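Local coordinates for protein acyl-CoA hydrolase (Bacillus cereus, PDB 1Y7U) that probably hydrolyses the thioester of long-chain fatty acyl-CoA, and binds coenzyme A and calcium, at residues V63-D68 against F119-A124; Y84-I89 against M96-K101; S18-T23 against A50-S55. All coordinates share one frame; numbering follows the deposited sequence.

Interaction 1: V63-D68 against F119-A124. With COA (coenzyme A), chain F.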
loop_
_atom_site.group_PDB
_atom_site.type_symbol
_atom_site.label_atom_id
_atom_site.label_comp_id
_atom_site.label_asym_id
_atom_site.label_seq_id
_atom_site.Cartn_x
_atom_site.Cartn_y
_atom_site.Cartn_z
ATOM N N VAL A 63 9.562 10.347 18.966
ATOM C CA VAL A 63 10.172 10.628 17.674
ATOM C C VAL A 63 11.479 9.831 17.596
ATOM O O VAL A 63 12.159 9.644 18.602
ATOM C CB VAL A 63 10.475 12.131 17.570
ATOM C CG1 VAL A 63 11.934 12.347 17.261
ATOM C CG2 VAL A 63 9.591 12.770 16.535
ATOM N N THR A 64 11.847 9.365 16.414
ATOM C CA THR A 64 13.075 8.589 16.314
ATOM C C THR A 64 14.290 9.471 16.068
ATOM O O THR A 64 14.356 10.198 15.081
ATOM C CB THR A 64 12.954 7.451 15.237
ATOM O OG1 THR A 64 14.249 7.147 14.707
ATOM C CG2 THR A 64 12.013 7.835 14.131
ATOM N N ALA A 65 15.239 9.408 17.000
ATOM C CA ALA A 65 16.460 10.206 16.939
ATOM C C ALA A 65 17.586 9.562 16.149
ATOM O O ALA A 65 18.323 10.245 15.440
ATOM C CB ALA A 65 16.945 10.522 18.349
ATOM N N SER A 66 17.736 8.251 16.265
ATOM C CA SER A 66 18.808 7.609 15.533
ATOM C C SER A 66 18.642 6.112 15.366
ATOM O O SER A 66 17.848 5.470 16.058
ATOM C CB SER A 66 20.146 7.886 16.225
ATOM O OG SER A 66 20.216 7.243 17.492
HETATM N N MSE A 67 19.412 5.569 14.435
HETATM C CA MSE A 67 19.428 4.143 14.158
HETATM C C MSE A 67 20.884 3.723 14.309
HETATM O O MSE A 67 21.778 4.362 13.744
HETATM C CB MSE A 67 18.977 3.871 12.721
HETATM C CG MSE A 67 17.683 3.090 12.589
HETATM SE SE MSE A 67 17.789 1.215 13.058
HETATM C CE MSE A 67 16.033 0.678 12.460
ATOM N N ASP A 68 21.137 2.663 15.066
ATOM C CA ASP A 68 22.511 2.188 15.218
ATOM C C ASP A 68 22.847 1.421 13.936
ATOM O O ASP A 68 21.945 0.979 13.231
ATOM C CB ASP A 68 22.613 1.255 16.420
ATOM C CG ASP A 68 23.968 1.313 17.080
ATOM O OD1 ASP A 68 24.122 2.092 18.040
ATOM O OD2 ASP A 68 24.880 0.591 16.632
ATOM N N PHE A 119 19.806 -0.997 17.794
ATOM C CA PHE A 119 19.252 -0.167 18.845
ATOM C C PHE A 119 18.735 1.072 18.163
ATOM O O PHE A 119 19.420 1.660 17.328
ATOM C CB PHE A 119 20.319 0.223 19.863
ATOM C CG PHE A 119 20.903 -0.939 20.601
ATOM C CD1 PHE A 119 21.842 -1.766 19.990
ATOM C CD2 PHE A 119 20.514 -1.216 21.910
ATOM C CE1 PHE A 119 22.388 -2.859 20.677
ATOM C CE2 PHE A 119 21.047 -2.296 22.598
ATOM C CZ PHE A 119 21.985 -3.119 21.986
ATOM N N VAL A 120 17.513 1.457 18.493
ATOM C CA VAL A 120 16.938 2.643 17.895
ATOM C C VAL A 120 16.729 3.604 19.049
ATOM O O VAL A 120 16.222 3.218 20.101
ATOM C CB VAL A 120 15.595 2.337 17.212
ATOM C CG1 VAL A 120 15.197 3.508 16.317
ATOM C CG2 VAL A 120 15.696 1.056 16.402
ATOM N N THR A 121 17.140 4.850 18.866
ATOM C CA THR A 121 16.995 5.832 19.923
ATOM C C THR A 121 15.786 6.720 19.670
ATOM O O THR A 121 15.627 7.259 18.573
ATOM C CB THR A 121 18.263 6.715 20.023
ATOM O OG1 THR A 121 19.410 5.878 20.209
ATOM C CG2 THR A 121 18.154 7.682 21.193
ATOM N N PHE A 122 14.939 6.863 20.688
ATOM C CA PHE A 122 13.749 7.704 20.593
ATOM C C PHE A 122 13.767 8.803 21.655
ATOM O O PHE A 122 14.321 8.623 22.739
ATOM C CB PHE A 122 12.475 6.865 20.764
ATOM C CG PHE A 122 12.130 6.014 19.568
ATOM C CD1 PHE A 122 12.695 4.753 19.408
ATOM C CD2 PHE A 122 11.258 6.486 18.593
ATOM C CE1 PHE A 122 12.397 3.975 18.293
ATOM C CE2 PHE A 122 10.953 5.721 17.479
ATOM C CZ PHE A 122 11.523 4.462 17.327
ATOM N N VAL A 123 13.164 9.945 21.339
ATOM C CA VAL A 123 13.089 11.061 22.279
ATOM C C VAL A 123 11.630 11.435 22.491
ATOM O O VAL A 123 10.908 11.728 21.533
ATOM C CB VAL A 123 13.822 12.316 21.755
ATOM C CG1 VAL A 123 13.557 13.498 22.686
ATOM C CG2 VAL A 123 15.308 12.047 21.652
ATOM N N ALA A 124 11.198 11.432 23.747
ATOM C CA ALA A 124 9.819 11.777 24.068
ATOM C C ALA A 124 9.640 13.285 23.971
ATOM O O ALA A 124 10.429 14.049 24.520
ATOM C CB ALA A 124 9.472 11.290 25.468
HETATM N N1A COA F . 21.260 10.145 18.637
HETATM C C2A COA F . 20.876 9.654 19.836
HETATM N N3A COA F . 20.292 10.471 20.752
HETATM C C4A COA F . 20.098 11.744 20.478
HETATM C C5A COA F . 20.441 12.237 19.269
HETATM C C6A COA F . 21.034 11.438 18.314
HETATM N N6A COA F . 21.108 11.774 17.028
HETATM N N7A COA F . 20.130 13.505 19.283
HETATM C C8A COA F . 19.578 13.811 20.430
HETATM N N9A COA F . 19.569 12.741 21.201
HETATM C C1B COA F . 18.945 12.693 22.527
HETATM C C2B COA F . 19.896 12.759 23.694
HETATM O O2B COA F . 20.141 11.439 24.093
HETATM C C3B COA F . 19.162 13.507 24.784
HETATM O O3B COA F . 18.906 12.524 25.702
HETATM P P3B COA F . 18.732 12.586 27.210
HETATM O O7A COA F . 18.124 11.388 27.550
HETATM O O8A COA F . 17.975 13.598 27.798
HETATM O O9A COA F . 19.960 12.542 27.837
HETATM C C4B COA F . 17.885 13.880 24.089
HETATM O O4B COA F . 18.196 13.842 22.742
HETATM C C5B COA F . 17.382 15.256 24.377
HETATM O O5B COA F . 17.850 16.126 23.381
HETATM P P1A COA F . 17.907 17.711 23.531
HETATM O O1A COA F . 19.278 18.222 23.456
HETATM O O2A COA F . 17.342 18.140 24.807
HETATM O O3A COA F . 17.154 18.356 22.294
HETATM P P2A COA F . 17.255 18.014 20.748
HETATM O O4A COA F . 18.628 17.823 20.264
HETATM O O5A COA F . 16.647 19.135 20.077
HETATM O O6A COA F . 16.389 16.712 20.494
HETATM C CBP COA F . 16.268 15.988 18.145
HETATM C CCP COA F . 15.536 16.443 19.402
HETATM C CDP COA F . 17.656 16.562 18.023
HETATM C CEP COA F . 16.401 14.488 18.154
HETATM C CAP COA F . 15.611 16.649 16.933
HETATM O OAP COA F . 16.473 17.591 16.342
HETATM C C9P COA F . 14.561 16.041 16.066
HETATM O O9P COA F . 13.245 16.404 16.257
HETATM N N8P COA F . 14.905 15.187 15.156
HETATM C C7P COA F . 14.071 14.086 14.803
HETATM C C6P COA F . 12.584 14.365 14.719
HETATM C C5P COA F . 11.866 13.461 13.771
HETATM O O5P COA F . 10.801 13.829 13.233
HETATM N N4P COA F . 12.422 12.300 13.550
HETATM C C3P COA F . 12.177 11.593 12.348
HETATM C C2P COA F . 12.999 12.202 11.252
HETATM S S1P COA F . 11.987 13.030 10.075
HETATM O O HOH W 1 20.809 4.655 18.084
#

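Interaction 2: Y84-I89 against M96-K101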
loop_
_atom_site.group_PDB
_atom_site.type_symbol
_atom_site.label_atom_id
_atom_site.label_comp_id
_atom_site.label_asym_id
_atom_site.label_seq_id
_atom_site.Cartn_x
_atom_site.Cartn_y
_atom_site.Cartn_z
ATOM N N TYR A 84 9.693 -9.599 14.712
ATOM C CA TYR A 84 10.494 -8.570 15.335
ATOM C C TYR A 84 10.165 -8.552 16.810
ATOM O O TYR A 84 9.037 -8.847 17.205
ATOM C CB TYR A 84 10.163 -7.196 14.746
ATOM C CG TYR A 84 10.269 -7.126 13.249
ATOM C CD1 TYR A 84 9.277 -7.664 12.434
ATOM C CD2 TYR A 84 11.386 -6.570 12.642
ATOM C CE1 TYR A 84 9.399 -7.663 11.050
ATOM C CE2 TYR A 84 11.518 -6.555 11.258
ATOM C CZ TYR A 84 10.522 -7.109 10.470
ATOM O OH TYR A 84 10.668 -7.134 9.108
ATOM N N GLU A 85 11.152 -8.235 17.633
ATOM C CA GLU A 85 10.924 -8.131 19.059
ATOM C C GLU A 85 11.669 -6.886 19.466
ATOM O O GLU A 85 12.776 -6.638 18.995
ATOM C CB GLU A 85 11.470 -9.329 19.829
ATOM C CG GLU A 85 11.250 -9.196 21.332
ATOM C CD GLU A 85 11.803 -10.365 22.126
ATOM O OE1 GLU A 85 11.814 -10.290 23.376
ATOM O OE2 GLU A 85 12.227 -11.362 21.497
ATOM N N SER A 86 11.056 -6.087 20.322
ATOM C CA SER A 86 11.701 -4.873 20.755
ATOM C C SER A 86 11.257 -4.465 22.152
ATOM O O SER A 86 10.118 -4.717 22.567
ATOM C CB SER A 86 11.406 -3.745 19.762
ATOM O OG SER A 86 10.023 -3.412 19.748
ATOM N N PHE A 87 12.181 -3.855 22.880
ATOM C CA PHE A 87 11.905 -3.352 24.211
ATOM C C PHE A 87 12.947 -2.302 24.537
ATOM O O PHE A 87 14.030 -2.282 23.955
ATOM C CB PHE A 87 11.931 -4.472 25.256
ATOM C CG PHE A 87 13.077 -5.414 25.107
ATOM C CD1 PHE A 87 12.952 -6.559 24.319
ATOM C CD2 PHE A 87 14.297 -5.147 25.720
ATOM C CE1 PHE A 87 14.027 -7.420 24.138
ATOM C CE2 PHE A 87 15.372 -6.002 25.547
ATOM C CZ PHE A 87 15.242 -7.138 24.755
ATOM N N VAL A 88 12.593 -1.410 25.446
ATOM C CA VAL A 88 13.487 -0.354 25.876
ATOM C C VAL A 88 14.468 -0.980 26.864
ATOM O O VAL A 88 14.050 -1.760 27.715
ATOM C CB VAL A 88 12.676 0.735 26.592
ATOM C CG1 VAL A 88 13.578 1.845 27.074
ATOM C CG2 VAL A 88 11.616 1.267 25.660
ATOM N N ILE A 89 15.761 -0.689 26.752
ATOM C CA ILE A 89 16.702 -1.244 27.721
ATOM C C ILE A 89 17.496 -0.172 28.417
ATOM O O ILE A 89 17.877 -0.340 29.566
ATOM C CB ILE A 89 17.751 -2.180 27.129
ATOM C CG1 ILE A 89 17.797 -2.000 25.624
ATOM C CG2 ILE A 89 17.526 -3.605 27.624
ATOM C CD1 ILE A 89 19.145 -2.252 25.073
HETATM N N MSE A 96 15.410 7.270 25.101
HETATM C CA MSE A 96 15.445 5.861 25.452
HETATM C C MSE A 96 15.982 5.043 24.287
HETATM O O MSE A 96 15.759 5.384 23.128
HETATM C CB MSE A 96 14.042 5.406 25.835
HETATM C CG MSE A 96 12.987 5.952 24.909
HETATM SE SE MSE A 96 11.277 6.184 25.763
HETATM C CE MSE A 96 10.987 4.357 26.214
ATOM N N GLU A 97 16.726 3.987 24.594
ATOM C CA GLU A 97 17.261 3.133 23.549
ATOM C C GLU A 97 16.471 1.856 23.487
ATOM O O GLU A 97 16.336 1.140 24.478
ATOM C CB GLU A 97 18.724 2.814 23.780
ATOM C CG GLU A 97 19.634 3.938 23.398
ATOM C CD GLU A 97 21.021 3.447 23.119
ATOM O OE1 GLU A 97 21.241 2.898 22.023
ATOM O OE2 GLU A 97 21.891 3.589 24.001
ATOM N N VAL A 98 15.942 1.577 22.306
ATOM C CA VAL A 98 15.137 0.395 22.105
ATOM C C VAL A 98 15.912 -0.644 21.325
ATOM O O VAL A 98 16.425 -0.374 20.232
ATOM C CB VAL A 98 13.847 0.746 21.348
ATOM C CG1 VAL A 98 12.954 -0.478 21.257
ATOM C CG2 VAL A 98 13.131 1.893 22.050
ATOM N N PHE A 99 16.014 -1.829 21.908
ATOM C CA PHE A 99 16.708 -2.927 21.257
ATOM C C PHE A 99 15.698 -3.590 20.330
ATOM O O PHE A 99 14.514 -3.716 20.669
ATOM C CB PHE A 99 17.196 -3.945 22.285
ATOM C CG PHE A 99 17.829 -5.152 21.678
ATOM C CD1 PHE A 99 19.070 -5.060 21.048
ATOM C CD2 PHE A 99 17.160 -6.378 21.668
ATOM C CE1 PHE A 99 19.638 -6.179 20.413
ATOM C CE2 PHE A 99 17.717 -7.502 21.036
ATOM C CZ PHE A 99 18.957 -7.399 20.406
ATOM N N VAL A 100 16.154 -3.994 19.152
ATOM C CA VAL A 100 15.273 -4.646 18.204
ATOM C C VAL A 100 15.947 -5.889 17.687
ATOM O O VAL A 100 17.112 -5.871 17.294
ATOM C CB VAL A 100 14.931 -3.742 17.023
ATOM C CG1 VAL A 100 13.858 -4.406 16.179
ATOM C CG2 VAL A 100 14.454 -2.391 17.524
ATOM N N LYS A 101 15.184 -6.967 17.667
ATOM C CA LYS A 101 15.670 -8.263 17.253
ATOM C C LYS A 101 14.830 -8.762 16.071
ATOM O O LYS A 101 13.601 -8.721 16.113
ATOM C CB LYS A 101 15.550 -9.153 18.478
ATOM C CG LYS A 101 15.801 -10.599 18.332
ATOM C CD LYS A 101 15.494 -11.197 19.681
ATOM C CE LYS A 101 15.377 -12.690 19.635
ATOM N NZ LYS A 101 15.030 -13.169 20.997
#

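Interaction 3: S18-T23 against A50-S55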
loop_
_atom_site.group_PDB
_atom_site.type_symbol
_atom_site.label_atom_id
_atom_site.label_comp_id
_atom_site.label_asym_id
_atom_site.label_seq_id
_atom_site.Cartn_x
_atom_site.Cartn_y
_atom_site.Cartn_z
ATOM N N SER A 18 7.592 -2.692 28.059
ATOM C CA SER A 18 7.565 -2.144 26.709
ATOM C C SER A 18 7.847 -3.132 25.593
ATOM O O SER A 18 8.013 -2.735 24.444
ATOM C CB SER A 18 8.568 -1.000 26.604
ATOM O OG SER A 18 9.878 -1.485 26.821
ATOM N N ARG A 19 7.906 -4.415 25.918
ATOM C CA ARG A 19 8.182 -5.423 24.905
ATOM C C ARG A 19 7.083 -5.404 23.823
ATOM O O ARG A 19 5.902 -5.228 24.125
ATOM C CB ARG A 19 8.305 -6.801 25.578
ATOM C CG ARG A 19 8.772 -7.914 24.668
ATOM C CD ARG A 19 9.239 -9.146 25.448
ATOM N NE ARG A 19 10.685 -9.141 25.693
ATOM C CZ ARG A 19 11.286 -8.652 26.782
ATOM N NH1 ARG A 19 10.574 -8.118 27.766
ATOM N NH2 ARG A 19 12.611 -8.684 26.882
ATOM N N VAL A 20 7.491 -5.557 22.563
ATOM C CA VAL A 20 6.569 -5.558 21.428
ATOM C C VAL A 20 6.918 -6.681 20.449
ATOM O O VAL A 20 8.054 -6.769 19.976
ATOM C CB VAL A 20 6.639 -4.226 20.653
ATOM C CG1 VAL A 20 5.819 -4.321 19.388
ATOM C CG2 VAL A 20 6.131 -3.090 21.506
ATOM N N PHE A 21 5.955 -7.545 20.144
ATOM C CA PHE A 21 6.207 -8.627 19.203
ATOM C C PHE A 21 5.443 -8.418 17.913
ATOM O O PHE A 21 4.318 -7.923 17.916
ATOM C CB PHE A 21 5.767 -9.980 19.753
ATOM C CG PHE A 21 6.590 -10.479 20.885
ATOM C CD1 PHE A 21 6.218 -10.216 22.196
ATOM C CD2 PHE A 21 7.726 -11.239 20.646
ATOM C CE1 PHE A 21 6.965 -10.704 23.255
ATOM C CE2 PHE A 21 8.486 -11.735 21.700
ATOM C CZ PHE A 21 8.105 -11.467 23.007
ATOM N N LYS A 22 6.053 -8.820 16.808
ATOM C CA LYS A 22 5.396 -8.722 15.524
ATOM C C LYS A 22 5.970 -9.738 14.573
ATOM O O LYS A 22 7.145 -9.673 14.239
ATOM C CB LYS A 22 5.581 -7.342 14.919
ATOM C CG LYS A 22 4.850 -7.159 13.603
ATOM C CD LYS A 22 5.322 -5.883 12.956
ATOM C CE LYS A 22 4.399 -5.419 11.858
ATOM N NZ LYS A 22 4.909 -4.129 11.318
ATOM N N THR A 23 5.161 -10.694 14.148
ATOM C CA THR A 23 5.649 -11.662 13.188
ATOM C C THR A 23 4.827 -11.489 11.911
ATOM O O THR A 23 3.602 -11.370 11.954
ATOM C CB THR A 23 5.584 -13.112 13.743
ATOM O OG1 THR A 23 5.158 -14.010 12.713
ATOM C CG2 THR A 23 4.660 -13.188 14.936
ATOM N N ALA A 50 9.748 -0.553 17.240
ATOM C CA ALA A 50 10.488 0.116 18.305
ATOM C C ALA A 50 9.801 1.405 18.763
ATOM O O ALA A 50 9.850 1.763 19.939
ATOM C CB ALA A 50 11.877 0.429 17.828
ATOM N N SER A 51 9.186 2.117 17.825
ATOM C CA SER A 51 8.490 3.346 18.161
ATOM C C SER A 51 7.317 2.998 19.069
ATOM O O SER A 51 6.889 3.812 19.886
ATOM C CB SER A 51 7.976 4.041 16.898
ATOM O OG SER A 51 6.774 3.458 16.425
ATOM N N ILE A 52 6.790 1.787 18.921
ATOM C CA ILE A 52 5.678 1.359 19.755
ATOM C C ILE A 52 6.210 1.108 21.157
ATOM O O ILE A 52 5.578 1.486 22.139
ATOM C CB ILE A 52 5.011 0.078 19.207
ATOM C CG1 ILE A 52 4.326 0.384 17.871
ATOM C CG2 ILE A 52 3.997 -0.457 20.208
ATOM C CD1 ILE A 52 3.711 -0.816 17.203
ATOM N N SER A 53 7.378 0.477 21.253
ATOM C CA SER A 53 7.986 0.219 22.555
ATOM C C SER A 53 8.251 1.559 23.230
ATOM O O SER A 53 8.001 1.733 24.416
ATOM C CB SER A 53 9.311 -0.534 22.407
ATOM O OG SER A 53 9.112 -1.890 22.045
ATOM N N ALA A 54 8.758 2.508 22.462
ATOM C CA ALA A 54 9.052 3.817 22.997
ATOM C C ALA A 54 7.818 4.448 23.631
ATOM O O ALA A 54 7.885 4.950 24.745
ATOM C CB ALA A 54 9.596 4.717 21.899
ATOM N N SER A 55 6.683 4.420 22.942
ATOM C CA SER A 55 5.493 5.035 23.506
ATOM C C SER A 55 4.858 4.222 24.631
ATOM O O SER A 55 4.223 4.786 25.520
ATOM C CB SER A 55 4.477 5.322 22.410
ATOM O OG SER A 55 4.229 4.163 21.659
#

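Interaction 1: V63-D68 against F119-A124
Two successive residues, Ala65 and Ser66, sit opposite the single residue Thr121, making a classic beta bulge between antiparallel strands. Thr121 O accepts two backbone donors: Ala65 N at 2.7 Å and Ser66 N at 3.3 Å. The Ser66 N-H lies on a lone pair of this oxygen. The register slips by one residue here. Thr64 pairs with Phe122 before the bulge, Ser66 with Thr121 after it. Thr121 N returns a straight bond to Ser66 O (163°). Phe122 has CG anti to its carbonyl carbon (chi1 -74°), so ring atom CE2 comes within 3.5 Å of Thr64 CB. This ring packs on Asp47 and Ser51 of helix 39-58, the central helix of the HotDog fold, which the sheet wraps around. The side of the sheet carrying Val63, Ser66, Thr121 and Val123 meets coenzyme A instead. Thr121 CG2 lies 3.5 Å from adenine atom N3A, and Ser66 OG 3.3 Å from N1A. One water bridges Ser66 OG and Thr121 OG1. Farther along, N4P of the pantetheine arm donates to Thr64 O at 3.2 Å. Asp71 of the second subunit also binds the ligand, and Ser66 and Met67 pair with a strand of that subunit. Asp68 OD2 salt-bridges to Arg154.

Interaction 2: Y84-I89 against M96-K101
Glu85 O is gripped by one hydrogen bond and one CA-H...O contact. Lys101 N donates to it at 2.8 Å, nearly along the C=O axis, and Val100 CA approaches at 3.3 Å. The two strands form the beta hairpin 81-91 and 95-105 of the HotDog sheet. Glu85 with Lys101 and Phe87 with Phe99 are hydrogen-bonded pairs. Ser86 with Val100 and Val88 with Val98 are the non-hydrogen-bonded pairs beside them. The straightest backbone bond runs from Ile89 N to Glu97 O (168°).

Glu85 and Lys101 are both extended beyond CG and run alongside each other in the same direction. Their tips meet in a long salt bridge, Lys101 NZ to Glu85 OE2 at 3.4 Å, weak as a hydrogen bond. Each charge has a second partner. Glu85 OE1 pairs with Arg19, and Lys101 NZ donates to Thr173 O of the second subunit.

Next along the same face, Phe87 and Phe99 also run side by side. Phe99 has CG anti to its backbone N (chi1 176°), while Phe87 has CG between its N and carbonyl carbon (chi1 44°). The rings meet obliquely, with Phe87 CZ 3.7 Å from Phe99 CD2. Ile89 CD1 packs on Phe99 CB at 3.8 Å.

The other face, with Ser86, Val88, Val98 and Val100, looks toward helix 39-58. There the selenomethionine Met96 crosses Val88 at about a right angle. Its chain bends at chi3, and Met96 CE lies 3.2 Å from Val88 CG2 and 3.7 Å from Val88 CG1.

Interaction 3: S18-T23 against A50-S55
Ser53 holds OG anti to its carbonyl carbon (chi1 -73°). Val20 has CG1 anti to its backbone N (chi1 173°), which puts CG2 anti to the carbonyl carbon. These two torsions bring the hydroxyl and the methyl together, with Ser53 OG 3.3 Å from Val20 CG2. Ile52 completes the group. Its CG2 is anti to the backbone N and meets the same Val20 methyl at 3.6 Å. The two branched side chains cross at about a right angle. Val20 CG2 is thus touched by one apolar methyl and one hydroxyl oxygen.

The polar link is a single hydrogen bond. Ser53 OG donates to Ser18 O at 2.8 Å, nearly along the C=O axis (164°). Ser53 CB stands 3.3 Å from the same carbonyl oxygen. Ser18 CB returns the approach and lies 3.5 Å from Ser53 O. The contact therefore has a polar end at Ser18 and an apolar end at Val20, with Ser53 serving both.

In the HotDog fold this is where strand 20-25, outermost within the chain, and the residues just before it meet the central helix 39-58. Arg19 turns away from the helix and forms a salt bridge with Glu144, a residue of the calcium site seen in this protein. Thr23 hydrogen-bonds through its backbone to a third subunit, and Val20 packs on Thr23 of that subunit.

The buried Ser53 hydroxyl gives its proton to Ser18 O and is also bonded to Ser86 OG. It therefore ties helix 39-58 both to the residues just before strand 20-25 and to strand 81-91, with the Val20-Ile52 methyl contact beside it.

Overall arrangement
Interaction 3 closes first along the chain. Interaction 2 follows it, nested inside the loop closed by interaction 1. All three reach the same antiparallel sheet; the strand order across it is 20-25, 81-91, 95-105, 112-125, 61-71. The hairpin of interaction 2 lies between the outer strands of interactions 3 and 1. The centres of interactions 2 and 3 are about 7 Å apart, those of 1 and 2 about 10 Å, and those of 1 and 3 about 13 Å. Helix 39-58 supplies one segment of interaction 3 and packs on the sheet face of interactions 1 and 2. At strand 61-71 the sheet runs on into the second subunit, and coenzyme A lies between the two. Calcium lies near interaction 3.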